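Local atomic coordinates of putative thioesterase (Escherichia coli, PDB entry 5UGZ), a protein that probably acts as a type II thioesterase, releasing thioester-bound intermediates from the assembly line that builds colibactin. Residues L29-G34 / F95-G100; M38-R43 / L52-P57; L70-A75 / G101-E106. One frame throughout, in Å; residues are numbered along the deposited sequence.

Contact 1: residues L29-G34 / F95-G100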
ATOM      1  N   LEU A  29      -4.699   0.063  -1.760  1.00 14.44           N
ATOM      2  CA  LEU A  29      -4.120   1.393  -1.624  1.00 13.86           C
ATOM      3  C   LEU A  29      -2.857   1.503  -2.466  1.00 14.17           C
ATOM      4  O   LEU A  29      -2.028   0.586  -2.451  1.00 14.00           O
ATOM      5  CB  LEU A  29      -3.801   1.706  -0.145  1.00 14.59           C
ATOM      6  CG  LEU A  29      -5.039   1.950   0.729  1.00 15.14           C
ATOM      7  CD1 LEU A  29      -5.851   0.685   0.883  1.00 15.48           C
ATOM      8  CD2 LEU A  29      -4.657   2.481   2.104  1.00 18.32           C
ATOM      9  N   PRO A  30      -2.669   2.595  -3.201  1.00 14.19           N
ATOM     10  CA  PRO A  30      -1.526   2.700  -4.109  1.00 11.32           C
ATOM     11  C   PRO A  30      -0.243   3.143  -3.408  1.00 13.64           C
ATOM     12  O   PRO A  30      -0.227   3.580  -2.259  1.00 14.09           O
ATOM     13  CB  PRO A  30      -1.998   3.749  -5.125  1.00 15.81           C
ATOM     14  CG  PRO A  30      -2.929   4.615  -4.356  1.00 16.40           C
ATOM     15  CD  PRO A  30      -3.572   3.756  -3.294  1.00 12.37           C
ATOM     16  N   TYR A  31       0.858   3.020  -4.138  1.00 13.58           N
ATOM     17  CA  TYR A  31       2.149   3.473  -3.642  1.00 16.06           C
ATOM     18  C   TYR A  31       2.289   4.992  -3.792  1.00 16.64           C
ATOM     19  O   TYR A  31       1.378   5.683  -4.252  1.00 15.70           O
ATOM     20  CB  TYR A  31       3.269   2.755  -4.376  1.00 14.74           C
ATOM     21  CG  TYR A  31       3.018   2.637  -5.849  1.00 17.86           C
ATOM     22  CD1 TYR A  31       2.822   3.780  -6.640  1.00 20.33           C
ATOM     23  CD2 TYR A  31       2.985   1.396  -6.466  1.00 17.19           C
ATOM     24  CE1 TYR A  31       2.586   3.681  -7.994  1.00 19.02           C
ATOM     25  CE2 TYR A  31       2.759   1.290  -7.820  1.00 18.38           C
ATOM     26  CZ  TYR A  31       2.561   2.438  -8.574  1.00 18.13           C
ATOM     27  OH  TYR A  31       2.322   2.334  -9.911  1.00 21.15           O
ATOM     28  N   SER A  32       3.453   5.522  -3.416  1.00 16.72           N
ATOM     29  CA  SER A  32       3.683   6.969  -3.430  1.00 16.95           C
ATOM     30  C   SER A  32       3.612   7.536  -4.845  1.00 18.38           C
ATOM     31  O   SER A  32       4.233   7.002  -5.770  1.00 19.38           O
ATOM     32  CB  SER A  32       5.040   7.303  -2.810  1.00 17.85           C
ATOM     33  OG  SER A  32       5.077   6.967  -1.433  1.00 19.69           O
ATOM     34  N   GLY A  33       2.872   8.642  -5.003  1.00 16.49           N
ATOM     35  CA  GLY A  33       2.599   9.212  -6.308  1.00 18.35           C
ATOM     36  C   GLY A  33       1.534   8.493  -7.114  1.00 18.95           C
ATOM     37  O   GLY A  33       1.102   9.017  -8.155  1.00 15.59           O
ATOM     38  N   GLY A  34       1.090   7.304  -6.667  1.00 17.24           N
ATOM     39  CA  GLY A  34       0.166   6.502  -7.439  1.00 17.09           C
ATOM     40  C   GLY A  34      -1.295   6.845  -7.193  1.00 18.93           C
ATOM     41  O   GLY A  34      -1.655   7.597  -6.278  1.00 17.32           O
ATOM     42  N   PHE A  95      -4.980  -4.538   0.696  1.00 11.15           N
ATOM     43  CA  PHE A  95      -3.686  -4.612   0.045  1.00 11.47           C
ATOM     44  C   PHE A  95      -3.166  -3.191  -0.115  1.00 12.34           C
ATOM     45  O   PHE A  95      -3.920  -2.296  -0.496  1.00 12.22           O
ATOM     46  CB  PHE A  95      -3.794  -5.309  -1.337  1.00 12.41           C
ATOM     47  CG  PHE A  95      -2.498  -5.364  -2.098  1.00 13.40           C
ATOM     48  CD1 PHE A  95      -2.019  -4.241  -2.772  1.00 13.20           C
ATOM     49  CD2 PHE A  95      -1.750  -6.531  -2.138  1.00 15.90           C
ATOM     50  CE1 PHE A  95      -0.814  -4.273  -3.468  1.00 13.44           C
ATOM     51  CE2 PHE A  95      -0.538  -6.574  -2.845  1.00 16.59           C
ATOM     52  CZ  PHE A  95      -0.075  -5.439  -3.508  1.00 14.05           C
ATOM     53  N   GLY A  96      -1.889  -2.987   0.180  1.00 12.82           N
ATOM     54  CA  GLY A  96      -1.245  -1.708  -0.081  1.00 12.51           C
ATOM     55  C   GLY A  96       0.195  -1.948  -0.457  1.00 12.46           C
ATOM     56  O   GLY A  96       0.820  -2.890   0.027  1.00 14.28           O
ATOM     57  N   HIS A  97       0.721  -1.110  -1.352  1.00 15.49           N
ATOM     58  CA  HIS A  97       2.120  -1.173  -1.771  1.00 14.36           C
ATOM     59  C   HIS A  97       2.857   0.044  -1.229  1.00 16.05           C
ATOM     60  O   HIS A  97       2.389   1.181  -1.374  1.00 16.82           O
ATOM     61  CB  HIS A  97       2.268  -1.242  -3.298  1.00 12.96           C
ATOM     62  CG  HIS A  97       3.675  -1.518  -3.762  1.00 14.74           C
ATOM     63  ND1 HIS A  97       4.202  -2.791  -3.844  1.00 15.59           N
ATOM     64  CD2 HIS A  97       4.667  -0.683  -4.150  1.00 16.44           C
ATOM     65  CE1 HIS A  97       5.450  -2.726  -4.272  1.00 16.47           C
ATOM     66  NE2 HIS A  97       5.756  -1.458  -4.463  1.00 15.88           N
ATOM     67  N   SER A  98       3.997  -0.202  -0.585  1.00 17.27           N
ATOM     68  CA  SER A  98       4.895   0.844  -0.070  1.00 17.82           C
ATOM     69  C   SER A  98       4.142   1.766   0.885  1.00 15.87           C
ATOM     70  O   SER A  98       3.684   1.285   1.934  1.00 16.11           O
ATOM     71  CB  SER A  98       5.558   1.530  -1.256  1.00 17.88           C
ATOM     72  OG  SER A  98       6.883   1.859  -0.895  1.00 24.47           O
ATOM     73  N   LEU A  99       4.027   3.068   0.602  1.00 16.95           N
ATOM     74  CA  LEU A  99       3.247   3.967   1.449  1.00 17.56           C
ATOM     75  C   LEU A  99       1.834   3.445   1.644  1.00 16.01           C
ATOM     76  O   LEU A  99       1.255   3.571   2.729  1.00 14.59           O
ATOM     77  CB  LEU A  99       3.212   5.367   0.825  1.00 16.48           C
ATOM     78  CG  LEU A  99       2.277   6.381   1.460  1.00 15.56           C
ATOM     79  CD1 LEU A  99       2.728   6.723   2.889  1.00 17.49           C
ATOM     80  CD2 LEU A  99       2.190   7.616   0.583  1.00 15.82           C
ATOM     81  N   GLY A 100       1.260   2.860   0.594  1.00 16.02           N
ATOM     82  CA  GLY A 100      -0.044   2.253   0.711  1.00 14.43           C
ATOM     83  C   GLY A 100      -0.079   1.121   1.706  1.00 14.05           C
ATOM     84  O   GLY A 100      -1.153   0.791   2.218  1.00 13.42           O
TER
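Tyr31 and His97 meet where two neighbouring parallel strands reach their C-terminal ends. Just before them, Leu29 N gives a hydrogen bond to Phe95 O (2.8 Å) that lies in the carbonyl plane, and Leu29 pairs with Gly96 in a parallel bridge. The next bond, from His97 N to Leu29 O, is already weak at 3.4 Å, as the two strands end.

Beyond this point the Tyr31 side chain takes over. Its CB lies in plane with the edge of the His97 imidazole, 3.7 Å from His97 CD2, and also touches Ser98 CB. A chi1 of 42° sets CG between the backbone N and the carbonyl carbon and turns the ring toward the histidine, which it crosses at a slant. CD2 of Tyr31 then makes the closest approach between the two rings, 3.5 Å from His97 CD2, which sits at the phenol edge near its plane. The planes stand at 81° in an oblique pair with centroids 5.7 Å apart. Farther out the ring leaves His97, and Tyr31 OH ends at Asp239 OD2. On the other side of the imidazole, ND1 is hydrogen-bonded to Ser125 OG.

Away from the rings, Ser32 OG rests on the aliphatic Leu99 CB (3.3 Å), and Leu29 CB lies against Gly100 O (3.7 Å). The amide of Tyr31 is buried and has no partner in the model.

Between strand and helix, Ser98 takes a positive phi of 57°, and glycines flank it at positions 96 and 100. This sharp Gly-His-Ser-Leu-Gly turn, with His235 touching Ser98, is consistent with the nucleophile elbow of an alpha/beta-hydrolase thioesterase.

Contact 2: residues M38-R43 / L52-P57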
ATOM      1  N   MET A  38      -3.910   2.099 -10.723  1.00 16.79           N
ATOM      2  CA  MET A  38      -2.910   1.041 -10.855  1.00 15.82           C
ATOM      3  C   MET A  38      -3.531  -0.329 -10.625  1.00 15.03           C
ATOM      4  O   MET A  38      -2.985  -1.340 -11.086  1.00 15.46           O
ATOM      5  CB  MET A  38      -1.749   1.265  -9.889  1.00 13.20           C
ATOM      6  CG  MET A  38      -2.133   1.115  -8.433  1.00 14.00           C
ATOM      7  SD  MET A  38      -0.729   1.137  -7.300  1.00 15.16           S
ATOM      8  CE  MET A  38      -0.231  -0.590  -7.224  1.00 15.44           C
ATOM      9  N   TYR A  39      -4.668  -0.378  -9.932  1.00 16.17           N
ATOM     10  CA  TYR A  39      -5.347  -1.621  -9.587  1.00 13.86           C
ATOM     11  C   TYR A  39      -6.506  -1.950 -10.510  1.00 14.67           C
ATOM     12  O   TYR A  39      -7.101  -3.018 -10.354  1.00 16.01           O
ATOM     13  CB  TYR A  39      -5.875  -1.565  -8.146  1.00 14.66           C
ATOM     14  CG  TYR A  39      -4.810  -1.424  -7.084  1.00 13.48           C
ATOM     15  CD1 TYR A  39      -3.980  -2.484  -6.776  1.00 13.57           C
ATOM     16  CD2 TYR A  39      -4.646  -0.235  -6.388  1.00 13.79           C
ATOM     17  CE1 TYR A  39      -3.003  -2.380  -5.807  1.00 13.96           C
ATOM     18  CE2 TYR A  39      -3.671  -0.114  -5.414  1.00 13.68           C
ATOM     19  CZ  TYR A  39      -2.860  -1.205  -5.117  1.00 13.44           C
ATOM     20  OH  TYR A  39      -1.885  -1.114  -4.148  1.00 14.49           O
ATOM     21  N   TYR A  40      -6.849  -1.072 -11.464  1.00 14.74           N
ATOM     22  CA  TYR A  40      -7.969  -1.368 -12.360  1.00 16.48           C
ATOM     23  C   TYR A  40      -7.743  -2.682 -13.107  1.00 16.79           C
ATOM     24  O   TYR A  40      -8.690  -3.454 -13.316  1.00 16.52           O
ATOM     25  CB  TYR A  40      -8.189  -0.242 -13.374  1.00 16.42           C
ATOM     26  CG  TYR A  40      -8.681   1.100 -12.843  1.00 15.55           C
ATOM     27  CD1 TYR A  40      -9.218   1.239 -11.578  1.00 16.48           C
ATOM     28  CD2 TYR A  40      -8.618   2.227 -13.650  1.00 17.52           C
ATOM     29  CE1 TYR A  40      -9.675   2.485 -11.125  1.00 16.92           C
ATOM     30  CE2 TYR A  40      -9.057   3.457 -13.221  1.00 17.92           C
ATOM     31  CZ  TYR A  40      -9.589   3.596 -11.965  1.00 18.61           C
ATOM     32  OH  TYR A  40     -10.002   4.872 -11.581  1.00 18.05           O
ATOM     33  N   LYS A  41      -6.489  -2.951 -13.513  1.00 15.42           N
ATOM     34  CA  LYS A  41      -6.140  -4.142 -14.282  1.00 16.45           C
ATOM     35  C   LYS A  41      -6.273  -5.423 -13.463  1.00 20.06           C
ATOM     36  O   LYS A  41      -6.287  -6.520 -14.043  1.00 19.56           O
ATOM     37  CB  LYS A  41      -4.711  -4.014 -14.814  1.00 17.50           C
ATOM     38  CG  LYS A  41      -3.657  -3.872 -13.717  1.00 14.65           C
ATOM     39  CD  LYS A  41      -2.270  -3.720 -14.296  1.00 17.12           C
ATOM     40  CE  LYS A  41      -1.225  -3.457 -13.225  1.00 18.11           C
ATOM     41  NZ  LYS A  41      -1.314  -2.074 -12.669  1.00 17.77           N
ATOM     42  N   TRP A  42      -6.345  -5.309 -12.130  1.00 16.43           N
ATOM     43  CA  TRP A  42      -6.494  -6.480 -11.282  1.00 16.10           C
ATOM     44  C   TRP A  42      -7.812  -7.201 -11.519  1.00 17.57           C
ATOM     45  O   TRP A  42      -7.927  -8.383 -11.177  1.00 18.69           O
ATOM     46  CB  TRP A  42      -6.398  -6.082  -9.808  1.00 14.94           C
ATOM     47  CG  TRP A  42      -5.010  -5.774  -9.357  1.00 13.45           C
ATOM     48  CD1 TRP A  42      -4.012  -5.200 -10.088  1.00 13.54           C
ATOM     49  CD2 TRP A  42      -4.462  -6.047  -8.065  1.00 14.24           C
ATOM     50  NE1 TRP A  42      -2.880  -5.087  -9.323  1.00 14.58           N
ATOM     51  CE2 TRP A  42      -3.133  -5.597  -8.076  1.00 13.59           C
ATOM     52  CE3 TRP A  42      -4.970  -6.629  -6.903  1.00 13.40           C
ATOM     53  CZ2 TRP A  42      -2.302  -5.727  -6.975  1.00 13.63           C
ATOM     54  CZ3 TRP A  42      -4.150  -6.749  -5.814  1.00 14.42           C
ATOM     55  CH2 TRP A  42      -2.829  -6.308  -5.857  1.00 14.51           C
ATOM     56  N   ARG A  43      -8.817  -6.515 -12.062  1.00 16.08           N
ATOM     57  CA  ARG A  43     -10.110  -7.149 -12.285  1.00 18.60           C
ATOM     58  C   ARG A  43     -10.072  -8.206 -13.385  1.00 18.08           C
ATOM     59  O   ARG A  43     -11.061  -8.920 -13.574  1.00 18.22           O
ATOM     60  CB  ARG A  43     -11.154  -6.087 -12.602  1.00 18.86           C
ATOM     61  CG  ARG A  43     -12.249  -6.018 -11.563  1.00 22.13           C
ATOM     62  CD  ARG A  43     -13.183  -4.868 -11.869  1.00 26.23           C
ATOM     63  NE  ARG A  43     -13.903  -5.107 -13.115  1.00 26.92           N
ATOM     64  CZ  ARG A  43     -14.116  -4.191 -14.052  1.00 23.39           C
ATOM     65  NH1 ARG A  43     -13.655  -2.952 -13.905  1.00 26.00           N
ATOM     66  NH2 ARG A  43     -14.777  -4.523 -15.146  1.00 23.94           N
ATOM     67  N   LEU A  52     -13.336  -5.826  -6.407  1.00 16.37           N
ATOM     68  CA  LEU A  52     -12.226  -4.892  -6.321  1.00 16.99           C
ATOM     69  C   LEU A  52     -12.709  -3.519  -5.868  1.00 16.89           C
ATOM     70  O   LEU A  52     -13.646  -2.960  -6.442  1.00 19.21           O
ATOM     71  CB  LEU A  52     -11.544  -4.793  -7.676  1.00 17.80           C
ATOM     72  CG  LEU A  52     -10.412  -3.785  -7.767  1.00 16.13           C
ATOM     73  CD1 LEU A  52      -9.445  -4.090  -6.665  1.00 17.62           C
ATOM     74  CD2 LEU A  52      -9.744  -3.891  -9.124  1.00 17.25           C
ATOM     75  N   ARG A  53     -12.054  -2.966  -4.847  1.00 15.42           N
ATOM     76  CA  ARG A  53     -12.424  -1.682  -4.249  1.00 15.56           C
ATOM     77  C   ARG A  53     -11.190  -0.799  -4.096  1.00 17.70           C
ATOM     78  O   ARG A  53     -10.705  -0.568  -2.982  1.00 16.05           O
ATOM     79  CB  ARG A  53     -13.103  -1.883  -2.899  1.00 18.47           C
ATOM     80  CG  ARG A  53     -14.413  -2.569  -2.980  1.00 19.30           C
ATOM     81  CD  ARG A  53     -15.376  -1.675  -3.704  1.00 23.50           C
ATOM     82  NE  ARG A  53     -16.733  -2.153  -3.562  1.00 29.49           N
ATOM     83  CZ  ARG A  53     -17.745  -1.731  -4.307  1.00 36.31           C
ATOM     84  NH1 ARG A  53     -17.543  -0.837  -5.264  1.00 34.56           N
ATOM     85  NH2 ARG A  53     -18.963  -2.213  -4.105  1.00 40.61           N
ATOM     86  N   PRO A  54     -10.664  -0.277  -5.202  1.00 16.93           N
ATOM     87  CA  PRO A  54      -9.515   0.628  -5.110  1.00 16.05           C
ATOM     88  C   PRO A  54      -9.885   1.875  -4.331  1.00 15.00           C
ATOM     89  O   PRO A  54     -10.945   2.458  -4.532  1.00 14.95           O
ATOM     90  CB  PRO A  54      -9.193   0.948  -6.575  1.00 16.03           C
ATOM     91  CG  PRO A  54      -9.861  -0.154  -7.379  1.00 17.82           C
ATOM     92  CD  PRO A  54     -11.081  -0.527  -6.592  1.00 16.92           C
ATOM     93  N   LEU A  55      -9.010   2.277  -3.421  1.00 17.23           N
ATOM     94  CA  LEU A  55      -9.250   3.457  -2.597  1.00 15.80           C
ATOM     95  C   LEU A  55      -8.378   4.582  -3.118  1.00 13.11           C
ATOM     96  O   LEU A  55      -7.153   4.434  -3.188  1.00 16.73           O
ATOM     97  CB  LEU A  55      -8.964   3.182  -1.119  1.00 13.97           C
ATOM     98  CG  LEU A  55      -9.942   2.233  -0.410  1.00 15.35           C
ATOM     99  CD1 LEU A  55      -9.676   2.168   1.078  1.00 16.44           C
ATOM    100  CD2 LEU A  55     -11.400   2.563  -0.672  1.00 15.28           C
ATOM    101  N   GLU A  56      -9.012   5.693  -3.505  1.00 14.11           N
ATOM    102  CA  GLU A  56      -8.305   6.812  -4.111  1.00 12.61           C
ATOM    103  C   GLU A  56      -7.873   7.801  -3.039  1.00 13.88           C
ATOM    104  O   GLU A  56      -8.734   8.480  -2.465  1.00 14.72           O
ATOM    105  CB  GLU A  56      -9.185   7.511  -5.138  1.00 13.37           C
ATOM    106  CG  GLU A  56      -8.438   8.535  -5.989  1.00 13.39           C
ATOM    107  CD  GLU A  56      -7.639   7.903  -7.116  1.00 14.47           C
ATOM    108  OE1 GLU A  56      -8.215   7.638  -8.196  1.00 15.24           O
ATOM    109  OE2 GLU A  56      -6.428   7.688  -6.933  1.00 16.61           O
ATOM    110  N   PRO A  57      -6.569   7.943  -2.765  1.00 13.80           N
ATOM    111  CA  PRO A  57      -6.091   9.027  -1.900  1.00 13.93           C
ATOM    112  C   PRO A  57      -6.394  10.387  -2.503  1.00 14.56           C
ATOM    113  O   PRO A  57      -6.463  10.537  -3.719  1.00 14.53           O
ATOM    114  CB  PRO A  57      -4.576   8.793  -1.840  1.00 14.27           C
ATOM    115  CG  PRO A  57      -4.357   7.434  -2.370  1.00 13.88           C
ATOM    116  CD  PRO A  57      -5.463   7.145  -3.311  1.00 13.17           C
TER
HETATM  117  O   HOH W   1      -8.095   6.621 -10.582  1.00 18.30           O
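Leu52 contributes the most surface here, driving its CD2 methyl onto the backbone of the 3-10 segment 38-43. With CG anti to the backbone N (chi1 176°), the side chain stretches out from the edge strand 50-54, and CD2 comes to 3.0 Å from Tyr39 O, unusually short for a methyl against a carbonyl and doubtful in its exact value. That oxygen already accepts Trp42 N within the turn. The same methyl also meets Trp42 CB at 4.1 Å, while the aliphatic start of Arg43 crosses Leu52 at about a right angle, its CG likewise 4.1 Å from Leu52 CD2.

Pro54, two residues on, presents CG to two tyrosines. It lies 4.3 Å from Tyr39 CB and comes to the edge of the Tyr40 ring, near its plane. Tyr39 itself leans inward: its CD1 sits 3.5 Å above the centre of the Trp42 indole. Tyr40 instead runs along the outside, where a water joins its OH (2.8 Å) to Glu56 OE1, the water donating to the carboxylate. Thr62 N and Ala36 N are further partners of Glu56.

Direct contact between the segments is thus apolar packing, close where Leu52 meets the backbone and looser where Pro54 meets the tyrosines, while a water carries a polar bridge from the exposed Tyr40 to the buried Glu56.

Contact 3: residues L70-A75 / G101-E106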
ATOM      1  N   LEU A  70      -2.364  16.215   4.785  1.00 20.89           N
ATOM      2  CA  LEU A  70      -1.387  16.970   5.562  1.00 19.60           C
ATOM      3  C   LEU A  70      -0.517  16.041   6.402  1.00 20.68           C
ATOM      4  O   LEU A  70       0.699  16.215   6.478  1.00 20.22           O
ATOM      5  CB  LEU A  70      -2.089  17.989   6.461  1.00 19.51           C
ATOM      6  CG  LEU A  70      -1.940  19.460   6.064  1.00 21.84           C
ATOM      7  CD1 LEU A  70      -1.069  20.201   7.066  1.00 19.20           C
ATOM      8  CD2 LEU A  70      -1.370  19.583   4.659  1.00 21.81           C
ATOM      9  N   THR A  71      -1.149  15.055   7.031  1.00 19.06           N
ATOM     10  CA  THR A  71      -0.433  14.099   7.866  1.00 18.98           C
ATOM     11  C   THR A  71      -1.023  12.697   7.744  1.00 16.18           C
ATOM     12  O   THR A  71      -2.192  12.532   7.398  1.00 15.55           O
ATOM     13  CB  THR A  71      -0.447  14.522   9.347  1.00 15.71           C
ATOM     14  OG1 THR A  71      -1.716  15.104   9.669  1.00 18.53           O
ATOM     15  CG2 THR A  71       0.655  15.533   9.624  1.00 20.41           C
ATOM     16  N   MET A  72      -0.202  11.691   8.031  1.00 19.11           N
ATOM     17  CA  MET A  72      -0.634  10.299   7.959  1.00 15.35           C
ATOM     18  C   MET A  72      -1.983  10.105   8.629  1.00 17.13           C
ATOM     19  O   MET A  72      -2.832   9.364   8.122  1.00 17.37           O
ATOM     20  CB  MET A  72       0.411   9.382   8.598  1.00 19.07           C
ATOM     21  CG  MET A  72      -0.005   7.908   8.661  1.00 20.74           C
ATOM     22  SD  MET A  72      -0.028   7.127   7.037  1.00 19.52           S
ATOM     23  CE  MET A  72       1.684   7.343   6.543  1.00 17.47           C
ATOM     24  N   VAL A  73      -2.211  10.756   9.770  1.00 16.25           N
ATOM     25  CA  VAL A  73      -3.484  10.543  10.440  1.00 16.91           C
ATOM     26  C   VAL A  73      -4.620  11.141   9.631  1.00 15.92           C
ATOM     27  O   VAL A  73      -5.711  10.565   9.568  1.00 16.33           O
ATOM     28  CB  VAL A  73      -3.465  11.092  11.874  1.00 18.90           C
ATOM     29  CG1 VAL A  73      -3.279  12.578  11.879  1.00 17.30           C
ATOM     30  CG2 VAL A  73      -4.771  10.753  12.533  1.00 19.45           C
ATOM     31  N   ASP A  74      -4.394  12.304   9.009  1.00 15.09           N
ATOM     32  CA  ASP A  74      -5.422  12.897   8.148  1.00 17.28           C
ATOM     33  C   ASP A  74      -5.654  12.060   6.903  1.00 16.19           C
ATOM     34  O   ASP A  74      -6.794  11.918   6.444  1.00 16.88           O
ATOM     35  CB  ASP A  74      -5.039  14.309   7.722  1.00 16.86           C
ATOM     36  CG  ASP A  74      -5.066  15.285   8.860  1.00 19.18           C
ATOM     37  OD1 ASP A  74      -4.459  16.364   8.732  1.00 22.17           O
ATOM     38  OD2 ASP A  74      -5.692  14.979   9.882  1.00 21.04           O
ATOM     39  N   ALA A  75      -4.582  11.534   6.320  1.00 15.02           N
ATOM     40  CA  ALA A  75      -4.720  10.679   5.149  1.00 15.42           C
ATOM     41  C   ALA A  75      -5.474   9.394   5.470  1.00 15.09           C
ATOM     42  O   ALA A  75      -6.227   8.897   4.627  1.00 14.04           O
ATOM     43  CB  ALA A  75      -3.342  10.376   4.579  1.00 14.20           C
ATOM     44  N   GLY A 101       1.068   0.515   1.990  1.00 14.89           N
ATOM     45  CA  GLY A 101       1.145  -0.558   2.967  1.00 14.50           C
ATOM     46  C   GLY A 101       1.144  -0.024   4.385  1.00 15.30           C
ATOM     47  O   GLY A 101       0.494  -0.596   5.258  1.00 16.89           O
ATOM     48  N   ILE A 102       1.881   1.071   4.619  1.00 15.80           N
ATOM     49  CA  ILE A 102       1.828   1.772   5.906  1.00 17.13           C
ATOM     50  C   ILE A 102       0.430   2.310   6.152  1.00 16.08           C
ATOM     51  O   ILE A 102      -0.100   2.235   7.264  1.00 16.25           O
ATOM     52  CB  ILE A 102       2.863   2.915   5.947  1.00 17.48           C
ATOM     53  CG1 ILE A 102       4.300   2.380   5.988  1.00 23.08           C
ATOM     54  CG2 ILE A 102       2.605   3.819   7.132  1.00 21.17           C
ATOM     55  CD1 ILE A 102       4.650   1.576   7.236  1.00 26.47           C
ATOM     56  N   MET A 103      -0.184   2.873   5.117  1.00 15.11           N
ATOM     57  CA  MET A 103      -1.549   3.362   5.233  1.00 15.93           C
ATOM     58  C   MET A 103      -2.529   2.221   5.453  1.00 14.10           C
ATOM     59  O   MET A 103      -3.462   2.357   6.242  1.00 15.34           O
ATOM     60  CB  MET A 103      -1.918   4.183   3.992  1.00 15.54           C
ATOM     61  CG  MET A 103      -1.126   5.478   3.891  1.00 19.38           C
ATOM     62  SD  MET A 103      -1.762   6.747   2.763  1.00 24.02           S
ATOM     63  CE  MET A 103      -3.370   7.054   3.465  1.00 20.64           C
ATOM     64  N   ALA A 104      -2.331   1.087   4.778  1.00 13.79           N
ATOM     65  CA  ALA A 104      -3.160  -0.083   5.044  1.00 15.33           C
ATOM     66  C   ALA A 104      -3.047  -0.524   6.499  1.00 15.51           C
ATOM     67  O   ALA A 104      -4.054  -0.866   7.132  1.00 14.72           O
ATOM     68  CB  ALA A 104      -2.785  -1.227   4.109  1.00 13.94           C
ATOM     69  N   PHE A 105      -1.830  -0.526   7.045  1.00 14.74           N
ATOM     70  CA  PHE A 105      -1.647  -0.911   8.438  1.00 15.35           C
ATOM     71  C   PHE A 105      -2.383   0.034   9.375  1.00 14.39           C
ATOM     72  O   PHE A 105      -3.086  -0.404  10.290  1.00 16.82           O
ATOM     73  CB  PHE A 105      -0.163  -0.933   8.792  1.00 17.36           C
ATOM     74  CG  PHE A 105       0.093  -1.193  10.251  1.00 18.98           C
ATOM     75  CD1 PHE A 105       0.045  -2.480  10.761  1.00 17.26           C
ATOM     76  CD2 PHE A 105       0.372  -0.144  11.114  1.00 19.21           C
ATOM     77  CE1 PHE A 105       0.274  -2.713  12.118  1.00 21.26           C
ATOM     78  CE2 PHE A 105       0.601  -0.359  12.452  1.00 18.44           C
ATOM     79  CZ  PHE A 105       0.554  -1.650  12.961  1.00 19.75           C
ATOM     80  N   GLU A 106      -2.198   1.337   9.182  1.00 15.93           N
ATOM     81  CA  GLU A 106      -2.815   2.332  10.052  1.00 16.70           C
ATOM     82  C   GLU A 106      -4.331   2.362   9.873  1.00 15.78           C
ATOM     83  O   GLU A 106      -5.073   2.572  10.837  1.00 14.22           O
ATOM     84  CB  GLU A 106      -2.191   3.703   9.765  1.00 18.43           C
ATOM     85  CG  GLU A 106      -0.713   3.828  10.189  1.00 18.27           C
ATOM     86  CD  GLU A 106      -0.530   3.758  11.708  1.00 18.43           C
ATOM     87  OE1 GLU A 106      -1.457   4.163  12.414  1.00 22.01           O
ATOM     88  OE2 GLU A 106       0.520   3.299  12.204  1.00 18.82           O
TER
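Met72 reaches across from the first turn of helix 72-83 to the side of helix 99-113, and Met103 answers from the second helix. The Met72 chain sets out toward the other helix, but bends at its second and third torsions fold the thioether back. SD therefore settles 3.7 Å from Met103 CG, and the terminal methyl CE turns to Ile102 CG2, also at 3.7 Å, Met72 and Ile102 crossing at about a right angle. Met103 is straighter. It runs out nearly extended to SD and bends only at the last torsion, which brings its CE 3.5 Å from Ala75 CB and 3.6 Å from Ala75 O. The two methionines thus cross obliquely, each tip finding a different residue of the opposing helix, and all four residues are buried. Leu79, one turn farther along helix 72-83, continues the packing against Met103.

Toward the margin the fit slackens. Met72 CG and Glu106 CG approach only to 4.4 Å, and the carboxylate of Glu106 is engaged elsewhere, in a salt bridge to Lys190 and a hydrogen bond from Tyr185. On the far side of helix 72-83, Val73 and Asp74 are exposed; Asp74 OD1 accepts a weak bond from Thr71 OG1 at the helix start.

Helix 72-83 belongs to the crossover from strand 50-54 to strand 91-97, and helix 99-113 follows the probable nucleophile-elbow turn. Their pairing through methionine, isoleucine and alanine is helix-helix packing beside the central parallel sheet of the alpha/beta-hydrolase fold.

Contact 1 lies about 3 Å from the centre of the chain, and the other two adjoin it. Contact 2, its centre about 11 Å away, is nested within the loop that contact 1 closes; a probable hydrogen bond of Tyr39 OH with Leu29 O joins them, as does Met38 SD, 3.5 Å from Tyr31 CE2. Contact 2 thus reaches the strand end and loop beside the probable elbow. Contact 3, centred about 10 Å from contact 1, packs the helix that starts after it, with Leu29 CD2 3.7 Å from Met103 CB. Nearest atoms of contacts 2 and 3 are about 6 Å apart. A beta-mercaptoethanol, probably from the crystallisation liquor, lies about 5 Å from the Ala75 side chain.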